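Local coordinates for ribosome-associated factor Y (Coxiella burnetii, PDB 3TQM), which probably acts as a ribosome hibernation factor of the short HPF type, associating with 100S particles, the paired 70S ribosomes of translationally resting cells, at residues R17-K22 with D69-V74; K48-N53 with D75-K80; V54-S59 with S86-K91. One frame throughout, in Å; residues are numbered along the deposited sequence.

Interaction 1 of 3, residues R17-K22 with D69-V74. With SO4 (sulfate ion), chain E.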
ATOM      1  N   ARG A  17       4.293   1.950  10.809  1.00 23.64           N
ATOM      2  CA  ARG A  17       3.247   0.944  10.787  1.00 23.72           C
ATOM      3  C   ARG A  17       1.886   1.576  11.033  1.00 24.71           C
ATOM      4  O   ARG A  17       0.908   1.253  10.357  1.00 21.91           O
ATOM      5  CB  ARG A  17       3.522  -0.123  11.840  1.00 24.39           C
ATOM      6  CG  ARG A  17       2.535  -1.266  11.796  1.00 25.34           C
ATOM      7  CD  ARG A  17       3.002  -2.426  12.640  1.00 28.47           C
ATOM      8  NE  ARG A  17       2.204  -3.610  12.360  1.00 36.64           N
ATOM      9  CZ  ARG A  17       2.475  -4.476  11.390  1.00 41.85           C
ATOM     10  NH1 ARG A  17       3.531  -4.293  10.610  1.00 42.95           N
ATOM     11  NH2 ARG A  17       1.692  -5.529  11.198  1.00 46.94           N
ATOM     12  N   GLU A  18       1.828   2.475  12.008  1.00 26.02           N
ATOM     13  CA  GLU A  18       0.591   3.174  12.330  1.00 27.19           C
ATOM     14  C   GLU A  18       0.184   4.095  11.188  1.00 26.12           C
ATOM     15  O   GLU A  18      -0.975   4.111  10.775  1.00 26.93           O
ATOM     16  CB  GLU A  18       0.739   3.977  13.621  1.00 29.37           C
ATOM     17  CG  GLU A  18      -0.477   4.821  13.958  1.00 33.17           C
ATOM     18  CD  GLU A  18      -0.321   5.575  15.261  1.00 38.28           C
ATOM     19  OE1 GLU A  18       0.820   5.962  15.594  1.00 39.71           O
ATOM     20  OE2 GLU A  18      -1.338   5.774  15.957  1.00 41.15           O
ATOM     21  N   LEU A  19       1.150   4.856  10.684  1.00 23.18           N
ATOM     22  CA  LEU A  19       0.915   5.772   9.574  1.00 22.03           C
ATOM     23  C   LEU A  19       0.311   5.056   8.368  1.00 24.12           C
ATOM     24  O   LEU A  19      -0.649   5.536   7.763  1.00 25.28           O
ATOM     25  CB  LEU A  19       2.221   6.458   9.171  1.00 20.74           C
ATOM     26  CG  LEU A  19       2.173   7.535   8.080  1.00 21.47           C
ATOM     27  CD1 LEU A  19       2.220   6.941   6.673  1.00 18.97           C
ATOM     28  CD2 LEU A  19       0.954   8.433   8.257  1.00 22.78           C
ATOM     29  N   THR A  20       0.874   3.904   8.019  1.00 22.96           N
ATOM     30  CA  THR A  20       0.409   3.158   6.858  1.00 20.91           C
ATOM     31  C   THR A  20      -0.989   2.605   7.097  1.00 22.55           C
ATOM     32  O   THR A  20      -1.819   2.581   6.192  1.00 20.50           O
ATOM     33  CB  THR A  20       1.365   2.004   6.505  1.00 18.21           C
ATOM     34  OG1 THR A  20       2.675   2.529   6.250  1.00 18.92           O
ATOM     35  CG2 THR A  20       0.871   1.272   5.270  1.00 13.11           C
ATOM     36  N   GLU A  21      -1.240   2.159   8.323  1.00 26.52           N
ATOM     37  CA  GLU A  21      -2.549   1.640   8.700  1.00 29.28           C
ATOM     38  C   GLU A  21      -3.652   2.675   8.503  1.00 27.30           C
ATOM     39  O   GLU A  21      -4.650   2.405   7.838  1.00 28.57           O
ATOM     40  CB  GLU A  21      -2.547   1.169  10.154  1.00 33.97           C
ATOM     41  CG  GLU A  21      -2.042  -0.245  10.356  1.00 35.67           C
ATOM     42  CD  GLU A  21      -2.079  -0.669  11.812  1.00 39.43           C
ATOM     43  OE1 GLU A  21      -2.578   0.114  12.649  1.00 41.97           O
ATOM     44  OE2 GLU A  21      -1.608  -1.784  12.118  1.00 40.52           O
ATOM     45  N   LYS A  22      -3.465   3.858   9.079  1.00 25.88           N
ATOM     46  CA  LYS A  22      -4.504   4.880   9.058  1.00 30.65           C
ATOM     47  C   LYS A  22      -4.767   5.414   7.653  1.00 33.12           C
ATOM     48  O   LYS A  22      -5.886   5.818   7.338  1.00 36.76           O
ATOM     49  CB  LYS A  22      -4.166   6.029  10.012  1.00 32.81           C
ATOM     50  CG  LYS A  22      -3.174   7.029   9.463  1.00 33.35           C
ATOM     51  CD  LYS A  22      -3.174   8.296  10.299  1.00 38.09           C
ATOM     52  CE  LYS A  22      -2.303   9.370   9.667  1.00 40.19           C
ATOM     53  NZ  LYS A  22      -2.401  10.667  10.391  1.00 43.50           N
ATOM     54  N   ASP A  69      12.388   8.649   0.888  1.00 21.92           N
ATOM     55  CA  ASP A  69      11.804   8.634   2.222  1.00 22.23           C
ATOM     56  C   ASP A  69      10.636   7.660   2.288  1.00 19.53           C
ATOM     57  O   ASP A  69       9.681   7.770   1.520  1.00 20.41           O
ATOM     58  CB  ASP A  69      11.357  10.044   2.618  1.00 24.10           C
ATOM     59  CG  ASP A  69      10.732  10.094   3.996  1.00 29.48           C
ATOM     60  OD1 ASP A  69      10.806   9.084   4.727  1.00 32.78           O
ATOM     61  OD2 ASP A  69      10.171  11.149   4.355  1.00 32.12           O
HETATM   62  N   MSE A  70      10.719   6.712   3.216  1.00 17.43           N
HETATM   63  CA  MSE A  70       9.725   5.651   3.317  1.00 18.89           C
HETATM   64  C   MSE A  70       8.322   6.189   3.579  1.00 26.09           C
HETATM   65  O   MSE A  70       7.342   5.685   3.032  1.00 29.03           O
HETATM   66  CB  MSE A  70      10.113   4.651   4.408  1.00 15.49           C
HETATM   67  CG  MSE A  70       9.384   3.331   4.289  1.00 14.18           C
HETATM   68 SE   MSE A  70       9.985   2.258   2.772  1.00 30.19          SE
HETATM   69  CE  MSE A  70      11.628   1.548   3.544  1.00 30.03           C
ATOM     70  N   TYR A  71       8.230   7.211   4.424  1.00 28.19           N
ATOM     71  CA  TYR A  71       6.944   7.827   4.726  1.00 25.74           C
ATOM     72  C   TYR A  71       6.354   8.478   3.478  1.00 24.29           C
ATOM     73  O   TYR A  71       5.158   8.360   3.212  1.00 20.99           O
ATOM     74  CB  TYR A  71       7.087   8.856   5.846  1.00 26.50           C
ATOM     75  CG  TYR A  71       7.265   8.251   7.222  1.00 29.26           C
ATOM     76  CD1 TYR A  71       6.181   8.103   8.081  1.00 29.71           C
ATOM     77  CD2 TYR A  71       8.514   7.831   7.663  1.00 27.79           C
ATOM     78  CE1 TYR A  71       6.338   7.555   9.342  1.00 29.61           C
ATOM     79  CE2 TYR A  71       8.676   7.281   8.921  1.00 28.15           C
ATOM     80  CZ  TYR A  71       7.585   7.146   9.755  1.00 29.34           C
ATOM     81  OH  TYR A  71       7.747   6.597  11.007  1.00 29.43           O
ATOM     82  N   LYS A  72       7.202   9.161   2.717  1.00 26.93           N
ATOM     83  CA  LYS A  72       6.778   9.798   1.480  1.00 29.84           C
ATOM     84  C   LYS A  72       6.352   8.748   0.453  1.00 31.08           C
ATOM     85  O   LYS A  72       5.413   8.962  -0.315  1.00 32.88           O
ATOM     86  CB  LYS A  72       7.904  10.659   0.909  1.00 34.49           C
ATOM     87  CG  LYS A  72       7.459  11.596  -0.199  1.00 41.35           C
ATOM     88  CD  LYS A  72       8.637  12.340  -0.808  1.00 46.58           C
ATOM     89  CE  LYS A  72       8.163  13.439  -1.745  1.00 51.05           C
ATOM     90  NZ  LYS A  72       7.206  12.922  -2.763  1.00 52.78           N
ATOM     91  N   THR A  73       7.042   7.611   0.453  1.00 28.44           N
ATOM     92  CA  THR A  73       6.733   6.523  -0.469  1.00 24.92           C
ATOM     93  C   THR A  73       5.336   5.965  -0.222  1.00 24.29           C
ATOM     94  O   THR A  73       4.576   5.731  -1.161  1.00 21.08           O
ATOM     95  CB  THR A  73       7.752   5.374  -0.358  1.00 22.69           C
ATOM     96  OG1 THR A  73       9.073   5.880  -0.581  1.00 20.81           O
ATOM     97  CG2 THR A  73       7.442   4.296  -1.384  1.00 22.22           C
ATOM     98  N   VAL A  74       5.007   5.744   1.047  1.00 27.20           N
ATOM     99  CA  VAL A  74       3.682   5.260   1.422  1.00 26.62           C
ATOM    100  C   VAL A  74       2.616   6.170   0.838  1.00 25.85           C
ATOM    101  O   VAL A  74       1.656   5.709   0.219  1.00 25.24           O
ATOM    102  CB  VAL A  74       3.510   5.199   2.948  1.00 26.88           C
ATOM    103  CG1 VAL A  74       2.043   5.023   3.310  1.00 29.19           C
ATOM    104  CG2 VAL A  74       4.352   4.071   3.533  1.00 26.97           C
TER
HETATM  105  S   SO4 E  97      11.993   5.184  10.617  1.00 75.03           S
HETATM  106  O1  SO4 E  97      10.638   4.856  10.182  1.00 72.96           O
HETATM  107  O2  SO4 E  97      11.951   6.204  11.662  1.00 74.87           O
HETATM  108  O3  SO4 E  97      12.628   3.979  11.140  1.00 76.21           O
HETATM  109  O4  SO4 E  97      12.763   5.685   9.483  1.00 74.83           O

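Interaction 2 of 3, residues K48-N53 with D75-K80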
ATOM      1  N   LYS A  48      13.614   3.990  -1.280  1.00 31.92           N
ATOM      2  CA  LYS A  48      12.692   3.465  -0.282  1.00 30.63           C
ATOM      3  C   LYS A  48      11.433   2.957  -0.970  1.00 29.25           C
ATOM      4  O   LYS A  48      10.440   3.680  -1.076  1.00 29.98           O
ATOM      5  CB  LYS A  48      12.317   4.551   0.730  1.00 29.15           C
ATOM      6  CG  LYS A  48      13.501   5.171   1.451  1.00 31.41           C
ATOM      7  CD  LYS A  48      14.360   4.107   2.109  1.00 35.24           C
ATOM      8  CE  LYS A  48      15.430   4.732   2.994  1.00 38.13           C
ATOM      9  NZ  LYS A  48      16.282   5.691   2.239  1.00 40.27           N
ATOM     10  N   ILE A  49      11.474   1.712  -1.436  1.00 26.51           N
ATOM     11  CA  ILE A  49      10.352   1.133  -2.173  1.00 23.37           C
ATOM     12  C   ILE A  49       9.274   0.550  -1.262  1.00 21.84           C
ATOM     13  O   ILE A  49       9.573  -0.165  -0.302  1.00 22.31           O
ATOM     14  CB  ILE A  49      10.820   0.026  -3.132  1.00 22.30           C
ATOM     15  CG1 ILE A  49      11.848   0.570  -4.124  1.00 23.29           C
ATOM     16  CG2 ILE A  49       9.640  -0.580  -3.864  1.00 21.83           C
ATOM     17  CD1 ILE A  49      13.277   0.388  -3.681  1.00 24.09           C
ATOM     18  N   VAL A  50       8.018   0.859  -1.570  1.00 19.84           N
ATOM     19  CA  VAL A  50       6.891   0.225  -0.893  1.00 22.62           C
ATOM     20  C   VAL A  50       5.975  -0.422  -1.934  1.00 26.00           C
ATOM     21  O   VAL A  50       5.565   0.220  -2.899  1.00 28.10           O
ATOM     22  CB  VAL A  50       6.095   1.225  -0.028  1.00 21.34           C
ATOM     23  CG1 VAL A  50       4.923   0.531   0.647  1.00 18.91           C
ATOM     24  CG2 VAL A  50       7.003   1.857   1.016  1.00 22.50           C
ATOM     25  N   ASP A  51       5.671  -1.700  -1.734  1.00 27.41           N
ATOM     26  CA  ASP A  51       4.873  -2.467  -2.681  1.00 28.25           C
ATOM     27  C   ASP A  51       3.605  -2.986  -2.004  1.00 22.98           C
ATOM     28  O   ASP A  51       3.611  -3.294  -0.810  1.00 19.08           O
ATOM     29  CB  ASP A  51       5.704  -3.626  -3.239  1.00 38.59           C
ATOM     30  CG  ASP A  51       5.038  -4.319  -4.414  1.00 50.78           C
ATOM     31  OD1 ASP A  51       4.003  -3.817  -4.905  1.00 54.26           O
ATOM     32  OD2 ASP A  51       5.560  -5.366  -4.858  1.00 55.86           O
ATOM     33  N   ALA A  52       2.516  -3.075  -2.763  1.00 22.01           N
ATOM     34  CA  ALA A  52       1.228  -3.471  -2.203  1.00 19.08           C
ATOM     35  C   ALA A  52       0.450  -4.434  -3.097  1.00 19.51           C
ATOM     36  O   ALA A  52       0.380  -4.258  -4.314  1.00 18.62           O
ATOM     37  CB  ALA A  52       0.389  -2.238  -1.898  1.00 17.33           C
ATOM     38  N   ASN A  53      -0.134  -5.453  -2.475  1.00 23.62           N
ATOM     39  CA  ASN A  53      -1.001  -6.400  -3.171  1.00 25.86           C
ATOM     40  C   ASN A  53      -2.394  -6.384  -2.545  1.00 27.07           C
ATOM     41  O   ASN A  53      -2.576  -6.794  -1.400  1.00 29.37           O
ATOM     42  CB  ASN A  53      -0.398  -7.810  -3.124  1.00 27.38           C
ATOM     43  CG  ASN A  53      -1.327  -8.869  -3.694  1.00 28.05           C
ATOM     44  OD1 ASN A  53      -2.083  -9.503  -2.959  1.00 28.72           O
ATOM     45  ND2 ASN A  53      -1.267  -9.073  -5.005  1.00 26.77           N
ATOM     46  N   ASP A  75       2.802   7.470   1.031  1.00 27.87           N
ATOM     47  CA  ASP A  75       1.874   8.470   0.523  1.00 30.12           C
ATOM     48  C   ASP A  75       1.686   8.315  -0.981  1.00 23.53           C
ATOM     49  O   ASP A  75       0.564   8.375  -1.483  1.00 19.33           O
ATOM     50  CB  ASP A  75       2.386   9.874   0.846  1.00 37.05           C
ATOM     51  CG  ASP A  75       1.269  10.892   0.949  1.00 45.65           C
ATOM     52  OD1 ASP A  75       0.860  11.209   2.085  1.00 50.17           O
ATOM     53  OD2 ASP A  75       0.796  11.370  -0.102  1.00 47.90           O
ATOM     54  N   LEU A  76       2.787   8.108  -1.696  1.00 24.61           N
ATOM     55  CA  LEU A  76       2.742   7.931  -3.145  1.00 28.01           C
ATOM     56  C   LEU A  76       1.975   6.672  -3.541  1.00 27.86           C
ATOM     57  O   LEU A  76       1.182   6.687  -4.483  1.00 26.39           O
ATOM     58  CB  LEU A  76       4.159   7.889  -3.725  1.00 28.21           C
ATOM     59  CG  LEU A  76       4.805   9.220  -4.130  1.00 28.88           C
ATOM     60  CD1 LEU A  76       4.658  10.265  -3.037  1.00 28.99           C
ATOM     61  CD2 LEU A  76       6.270   9.013  -4.492  1.00 26.82           C
ATOM     62  N   LEU A  77       2.218   5.584  -2.817  1.00 28.38           N
ATOM     63  CA  LEU A  77       1.578   4.307  -3.113  1.00 26.19           C
ATOM     64  C   LEU A  77       0.064   4.390  -2.944  1.00 27.93           C
ATOM     65  O   LEU A  77      -0.684   3.714  -3.653  1.00 29.47           O
ATOM     66  CB  LEU A  77       2.146   3.199  -2.227  1.00 22.00           C
ATOM     67  CG  LEU A  77       1.604   1.791  -2.485  1.00 21.42           C
ATOM     68  CD1 LEU A  77       1.834   1.381  -3.932  1.00 18.07           C
ATOM     69  CD2 LEU A  77       2.236   0.786  -1.537  1.00 22.58           C
HETATM   70  N   MSE A  78      -0.383   5.216  -2.002  1.00 25.18           N
HETATM   71  CA  MSE A  78      -1.812   5.402  -1.776  1.00 22.18           C
HETATM   72  C   MSE A  78      -2.490   6.004  -3.006  1.00 20.86           C
HETATM   73  O   MSE A  78      -3.579   5.584  -3.389  1.00 19.57           O
HETATM   74  CB  MSE A  78      -2.062   6.280  -0.549  1.00 21.26           C
HETATM   75  CG  MSE A  78      -1.519   5.725   0.760  1.00 21.08           C
HETATM   76 SE   MSE A  78      -2.235   3.969   1.238  1.00 34.72          SE
HETATM   77  CE  MSE A  78      -0.765   2.855   0.608  1.00 27.57           C
ATOM     78  N   HIS A  79      -1.840   6.990  -3.620  1.00 21.91           N
ATOM     79  CA  HIS A  79      -2.374   7.626  -4.823  1.00 21.11           C
ATOM     80  C   HIS A  79      -2.472   6.632  -5.972  1.00 19.64           C
ATOM     81  O   HIS A  79      -3.440   6.640  -6.729  1.00 23.98           O
ATOM     82  CB  HIS A  79      -1.516   8.820  -5.246  1.00 21.50           C
ATOM     83  CG  HIS A  79      -1.539   9.958  -4.275  1.00 22.60           C
ATOM     84  ND1 HIS A  79      -2.640  10.768  -4.102  1.00 22.81           N
ATOM     85  CD2 HIS A  79      -0.590  10.428  -3.431  1.00 22.58           C
ATOM     86  CE1 HIS A  79      -2.371  11.685  -3.190  1.00 24.38           C
ATOM     87  NE2 HIS A  79      -1.133  11.502  -2.767  1.00 22.81           N
ATOM     88  N   LYS A  80      -1.460   5.783  -6.106  1.00 18.43           N
ATOM     89  CA  LYS A  80      -1.475   4.747  -7.131  1.00 18.71           C
ATOM     90  C   LYS A  80      -2.589   3.738  -6.863  1.00 15.31           C
ATOM     91  O   LYS A  80      -3.249   3.271  -7.794  1.00 14.33           O
ATOM     92  CB  LYS A  80      -0.120   4.038  -7.209  1.00 19.59           C
ATOM     93  CG  LYS A  80       0.985   4.892  -7.811  1.00 22.95           C
ATOM     94  CD  LYS A  80       2.234   4.072  -8.106  1.00 26.20           C
ATOM     95  CE  LYS A  80       3.229   4.876  -8.929  1.00 28.50           C
ATOM     96  NZ  LYS A  80       4.416   4.071  -9.329  1.00 28.68           N
TER

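Interaction 3 of 3, residues V54-S59 with S86-K91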
ATOM      1  N   VAL A  54      -3.375  -5.893  -3.297  1.00 26.41           N
ATOM      2  CA  VAL A  54      -4.733  -5.726  -2.782  1.00 26.06           C
ATOM      3  C   VAL A  54      -5.736  -6.663  -3.451  1.00 24.68           C
ATOM      4  O   VAL A  54      -5.806  -6.747  -4.676  1.00 22.97           O
ATOM      5  CB  VAL A  54      -5.218  -4.276  -2.952  1.00 25.02           C
ATOM      6  CG1 VAL A  54      -6.697  -4.165  -2.612  1.00 23.09           C
ATOM      7  CG2 VAL A  54      -4.386  -3.340  -2.085  1.00 24.24           C
ATOM      8  N   LYS A  55      -6.517  -7.358  -2.631  1.00 23.78           N
ATOM      9  CA  LYS A  55      -7.459  -8.346  -3.133  1.00 24.46           C
ATOM     10  C   LYS A  55      -8.907  -7.868  -3.039  1.00 24.50           C
ATOM     11  O   LYS A  55      -9.418  -7.593  -1.954  1.00 26.09           O
ATOM     12  CB  LYS A  55      -7.279  -9.673  -2.394  1.00 27.81           C
ATOM     13  CG  LYS A  55      -8.212 -10.782  -2.855  1.00 30.37           C
ATOM     14  CD  LYS A  55      -8.148 -10.983  -4.362  1.00 32.84           C
ATOM     15  CE  LYS A  55      -9.059 -12.120  -4.799  1.00 34.02           C
ATOM     16  NZ  LYS A  55      -9.307 -12.102  -6.265  1.00 34.47           N
ATOM     17  N   LEU A  56      -9.550  -7.762  -4.197  1.00 22.71           N
ATOM     18  CA  LEU A  56     -10.959  -7.414  -4.286  1.00 23.22           C
ATOM     19  C   LEU A  56     -11.697  -8.625  -4.836  1.00 28.68           C
ATOM     20  O   LEU A  56     -11.068  -9.566  -5.324  1.00 30.34           O
ATOM     21  CB  LEU A  56     -11.155  -6.224  -5.225  1.00 18.70           C
ATOM     22  CG  LEU A  56     -10.429  -4.926  -4.876  1.00 17.85           C
ATOM     23  CD1 LEU A  56      -9.966  -4.228  -6.144  1.00 18.20           C
ATOM     24  CD2 LEU A  56     -11.301  -4.001  -4.031  1.00 18.11           C
ATOM     25  N   PRO A  57     -13.035  -8.619  -4.752  1.00 33.59           N
ATOM     26  CA  PRO A  57     -13.795  -9.734  -5.326  1.00 34.68           C
ATOM     27  C   PRO A  57     -13.642  -9.784  -6.845  1.00 33.92           C
ATOM     28  O   PRO A  57     -14.118  -8.888  -7.545  1.00 33.61           O
ATOM     29  CB  PRO A  57     -15.244  -9.404  -4.944  1.00 35.00           C
ATOM     30  CG  PRO A  57     -15.129  -8.496  -3.755  1.00 34.90           C
ATOM     31  CD  PRO A  57     -13.902  -7.675  -4.025  1.00 35.49           C
ATOM     32  N   GLY A  58     -12.972 -10.818  -7.345  1.00 33.17           N
ATOM     33  CA  GLY A  58     -12.844 -11.024  -8.777  1.00 30.71           C
ATOM     34  C   GLY A  58     -11.557 -10.525  -9.403  1.00 31.20           C
ATOM     35  O   GLY A  58     -11.257 -10.859 -10.546  1.00 31.86           O
ATOM     36  N   SER A  59     -10.792  -9.724  -8.668  1.00 30.14           N
ATOM     37  CA  SER A  59      -9.563  -9.158  -9.215  1.00 29.01           C
ATOM     38  C   SER A  59      -8.513  -8.846  -8.156  1.00 26.05           C
ATOM     39  O   SER A  59      -8.763  -8.974  -6.961  1.00 26.11           O
ATOM     40  CB  SER A  59      -9.870  -7.900 -10.040  1.00 30.85           C
ATOM     41  OG  SER A  59     -10.588  -6.947  -9.270  1.00 30.83           O
ATOM     42  N   SER A  86     -10.159   3.273  -8.598  1.00 21.77           N
ATOM     43  CA  SER A  86     -11.113   4.018  -9.411  1.00 24.04           C
ATOM     44  C   SER A  86     -11.351   3.349 -10.761  1.00 26.51           C
ATOM     45  O   SER A  86     -12.455   3.408 -11.298  1.00 28.74           O
ATOM     46  CB  SER A  86     -10.669   5.470  -9.596  1.00 25.44           C
ATOM     47  OG  SER A  86     -10.879   6.220  -8.411  1.00 27.62           O
ATOM     48  N   LYS A  87     -10.316   2.720 -11.310  1.00 28.13           N
ATOM     49  CA  LYS A  87     -10.468   1.948 -12.541  1.00 30.29           C
ATOM     50  C   LYS A  87     -11.312   0.705 -12.267  1.00 26.83           C
ATOM     51  O   LYS A  87     -12.205   0.363 -13.044  1.00 29.02           O
ATOM     52  CB  LYS A  87      -9.106   1.546 -13.110  1.00 33.39           C
ATOM     53  CG  LYS A  87      -8.307   2.702 -13.689  1.00 41.62           C
ATOM     54  CD  LYS A  87      -6.996   2.221 -14.292  1.00 47.99           C
ATOM     55  CE  LYS A  87      -6.241   3.369 -14.948  1.00 54.92           C
ATOM     56  NZ  LYS A  87      -4.921   2.935 -15.494  1.00 58.17           N
ATOM     57  N   TYR A  88     -11.016   0.033 -11.160  1.00 19.51           N
ATOM     58  CA  TYR A  88     -11.793  -1.111 -10.721  1.00 23.55           C
ATOM     59  C   TYR A  88     -13.274  -0.754 -10.659  1.00 27.05           C
ATOM     60  O   TYR A  88     -14.120  -1.454 -11.216  1.00 24.62           O
ATOM     61  CB  TYR A  88     -11.304  -1.576  -9.347  1.00 24.00           C
ATOM     62  CG  TYR A  88     -12.269  -2.476  -8.613  1.00 26.06           C
ATOM     63  CD1 TYR A  88     -12.292  -3.843  -8.854  1.00 28.84           C
ATOM     64  CD2 TYR A  88     -13.151  -1.958  -7.675  1.00 26.00           C
ATOM     65  CE1 TYR A  88     -13.171  -4.668  -8.183  1.00 28.34           C
ATOM     66  CE2 TYR A  88     -14.034  -2.776  -6.999  1.00 26.96           C
ATOM     67  CZ  TYR A  88     -14.039  -4.130  -7.258  1.00 27.83           C
ATOM     68  OH  TYR A  88     -14.916  -4.952  -6.590  1.00 29.06           O
ATOM     69  N   LYS A  89     -13.578   0.348  -9.982  1.00 28.52           N
ATOM     70  CA  LYS A  89     -14.953   0.814  -9.851  1.00 26.35           C
ATOM     71  C   LYS A  89     -15.558   1.150 -11.214  1.00 27.03           C
ATOM     72  O   LYS A  89     -16.728   0.876 -11.467  1.00 31.68           O
ATOM     73  CB  LYS A  89     -15.013   2.033  -8.929  1.00 24.97           C
ATOM     74  CG  LYS A  89     -16.403   2.615  -8.750  1.00 25.75           C
ATOM     75  CD  LYS A  89     -16.355   3.862  -7.886  1.00 27.96           C
ATOM     76  CE  LYS A  89     -17.744   4.434  -7.654  1.00 28.02           C
ATOM     77  NZ  LYS A  89     -17.683   5.664  -6.815  1.00 27.98           N
ATOM     78  N   ALA A  90     -14.750   1.735 -12.093  1.00 22.98           N
ATOM     79  CA  ALA A  90     -15.218   2.141 -13.414  1.00 22.05           C
ATOM     80  C   ALA A  90     -15.495   0.955 -14.338  1.00 23.74           C
ATOM     81  O   ALA A  90     -15.978   1.136 -15.453  1.00 26.06           O
ATOM     82  CB  ALA A  90     -14.240   3.104 -14.057  1.00 21.30           C
ATOM     83  N   LYS A  91     -15.183  -0.253 -13.879  1.00 20.90           N
ATOM     84  CA  LYS A  91     -15.403  -1.447 -14.693  1.00 20.56           C
ATOM     85  C   LYS A  91     -16.637  -2.234 -14.246  1.00 15.27           C
ATOM     86  O   LYS A  91     -17.226  -1.945 -13.201  1.00 12.68           O
ATOM     87  CB  LYS A  91     -14.168  -2.347 -14.671  1.00 22.77           C
ATOM     88  CG  LYS A  91     -12.955  -1.740 -15.362  1.00 26.33           C
ATOM     89  CD  LYS A  91     -11.681  -2.478 -14.981  1.00 28.09           C
ATOM     90  CE  LYS A  91     -10.467  -1.842 -15.633  1.00 31.52           C
ATOM     91  NZ  LYS A  91      -9.186  -2.372 -15.080  1.00 32.86           N
TER

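Interaction 1 of 3, residues R17-K22 with D69-V74
Y71 and V74, one helical turn apart at the start of helix 70-89, meet L19 and T20 of helix 14-24. The segments 17-22 and 70-74 run nearly parallel, 11° apart, with axes 10.5 Å from each other.

D69 comes first, as N-cap: its OD1 accepts from Y71 N at 3.2 Å, the N-H arriving from above the carboxylate plane. This bond secures the turn that carries Y71. M70, a selenomethionine here, faces the sheet, packing on F41 and I43.

The Y71 ring, with CG beside the backbone N (chi1 -75°), swings toward the other helix, and L19 CG lies at the ring's edge, 4.0 Å from CD1. Y71 OH gives a weak hydrogen bond of 3.5 Å to sulfate O1; S13 OG also binds this ion.

V74 then points toward helix 14-24. Its CG1 is 3.9 Å from L19 CD1, the two side chains sliding past each other in opposite directions, while CG2 touches T20 OG1 at 3.5 Å. That hydroxyl is already bonded to L16 O in its own helix, so it can be buried beside a methyl at little cost.

No hydrogen bond crosses between the two segments, which meet by van der Waals contact, mostly of hydrocarbon: beta-branched V74 and T20 fill the inner side, and the phenol of Y71 lets its ring edge pack on L19 while OH stays at the exposed rim.

Interaction 2 of 3, residues K48-N53 with D75-K80
L77 points from helix 75-80 down onto strand 48-53 and sets its CD2 methyl between V50 and A52, the two residues of this strand segment that point toward 75-80. With CG anti to the backbone N (chi1 -177°), the leucine branch extends outward from the helix and delivers that methyl to the strand. CD2 lies 3.5 Å from V50 CG1 and 3.6 Å from A52 CB, so a single methyl bridges two neighbouring positions on one face of the sheet. The other branch, CD1, comes to 4.0 Å from V50 O, above the strand backbone.

V50 and L77 meet at a slant. The strand and helix segments run in roughly the same direction, 34° apart, with their axes 8.9 Å from each other at closest. Strand alternation explains the choice of residues: V50 and A52 turn inward, whereas D51 between them turns to the other side, where its side chain touches Q64. Valine gives the strand a branched surface that also meets F41, M70 and T73; alanine, having only CB, lets the leucine methyl come close to the sheet. L77 reaches beyond this strand as well, to A63 on the adjacent one.

The helix is amphipathic. While L77 faces the sheet, D75 forms a salt bridge to K23 of helix 14-24, and its other carboxylate oxygen, OD2, takes a weak bond from H79 NE2 at 3.3 Å. M78 packs on K23 and L24.

No hydrogen bond links the two segments. Much of the strand backbone pairs with its neighbours, for instance with I40 and A63, and toward 75-80 it presents V50 and A52: the contact is an essentially apolar seam of the core, held by shape and by exclusion of water.

Interaction 3 of 3, residues V54-S59 with S86-K91
A two-residue beta hairpin, closed by a type II turn from L56 to S59, receives the ring of Y88 from the last part of helix 70-89. L56 CD1 lies over one face of that ring in a CH-pi contact, 3.8 Å from the centroid and 18° off the normal. The Y88 side chain, its CG anti to the backbone N (chi1 163°), extends from the helix to reach the turn. S59 OG sits at the ring edge, 3.6 Å from Y88 CD1, and P57 CD approaches Y88 OH at 3.9 Å.

Residue types suit the turn: P57 fixes its second position, and G58 adopts the positive phi that glycine accepts easily. S59 O is gripped from opposite faces of its plane, by L56 N at 3.1 Å and by K55 NZ at 3.3 Å, which ties the hairpin end together.

Beyond these residues, Y88 OH is hydrogen-bonded to E33, so the ring also links to the segment leading into strand 36-44. L56 packs on I34 there and on I61 of strand 59-65, placing the contact where the hairpin joining strands 47-56 and 59-65 meets the C-terminal helix.

In the fold
Helix 70-89 takes part in all three interactions, at its start, its middle and its end, while strand 47-56 serves interactions 2 and 3. They sample the beta-alpha-beta-beta-beta-alpha fold, in which two helices cover one side of a four-stranded sheet. Interactions 1 and 2, with centres about 9 Å apart, touch directly: T73 OG1 is probably hydrogen-bonded to K48 O at 2.6 Å, and M70 SE packs 3.5 Å from V50 CG2. Interaction 3 lies farther along, its centre about 17 Å from that of interaction 2 and about 23 Å from that of interaction 1, which lies on the opposite side of the chain's centre. The sulfate, probably from the crystallisation liquor, belongs to interaction 1.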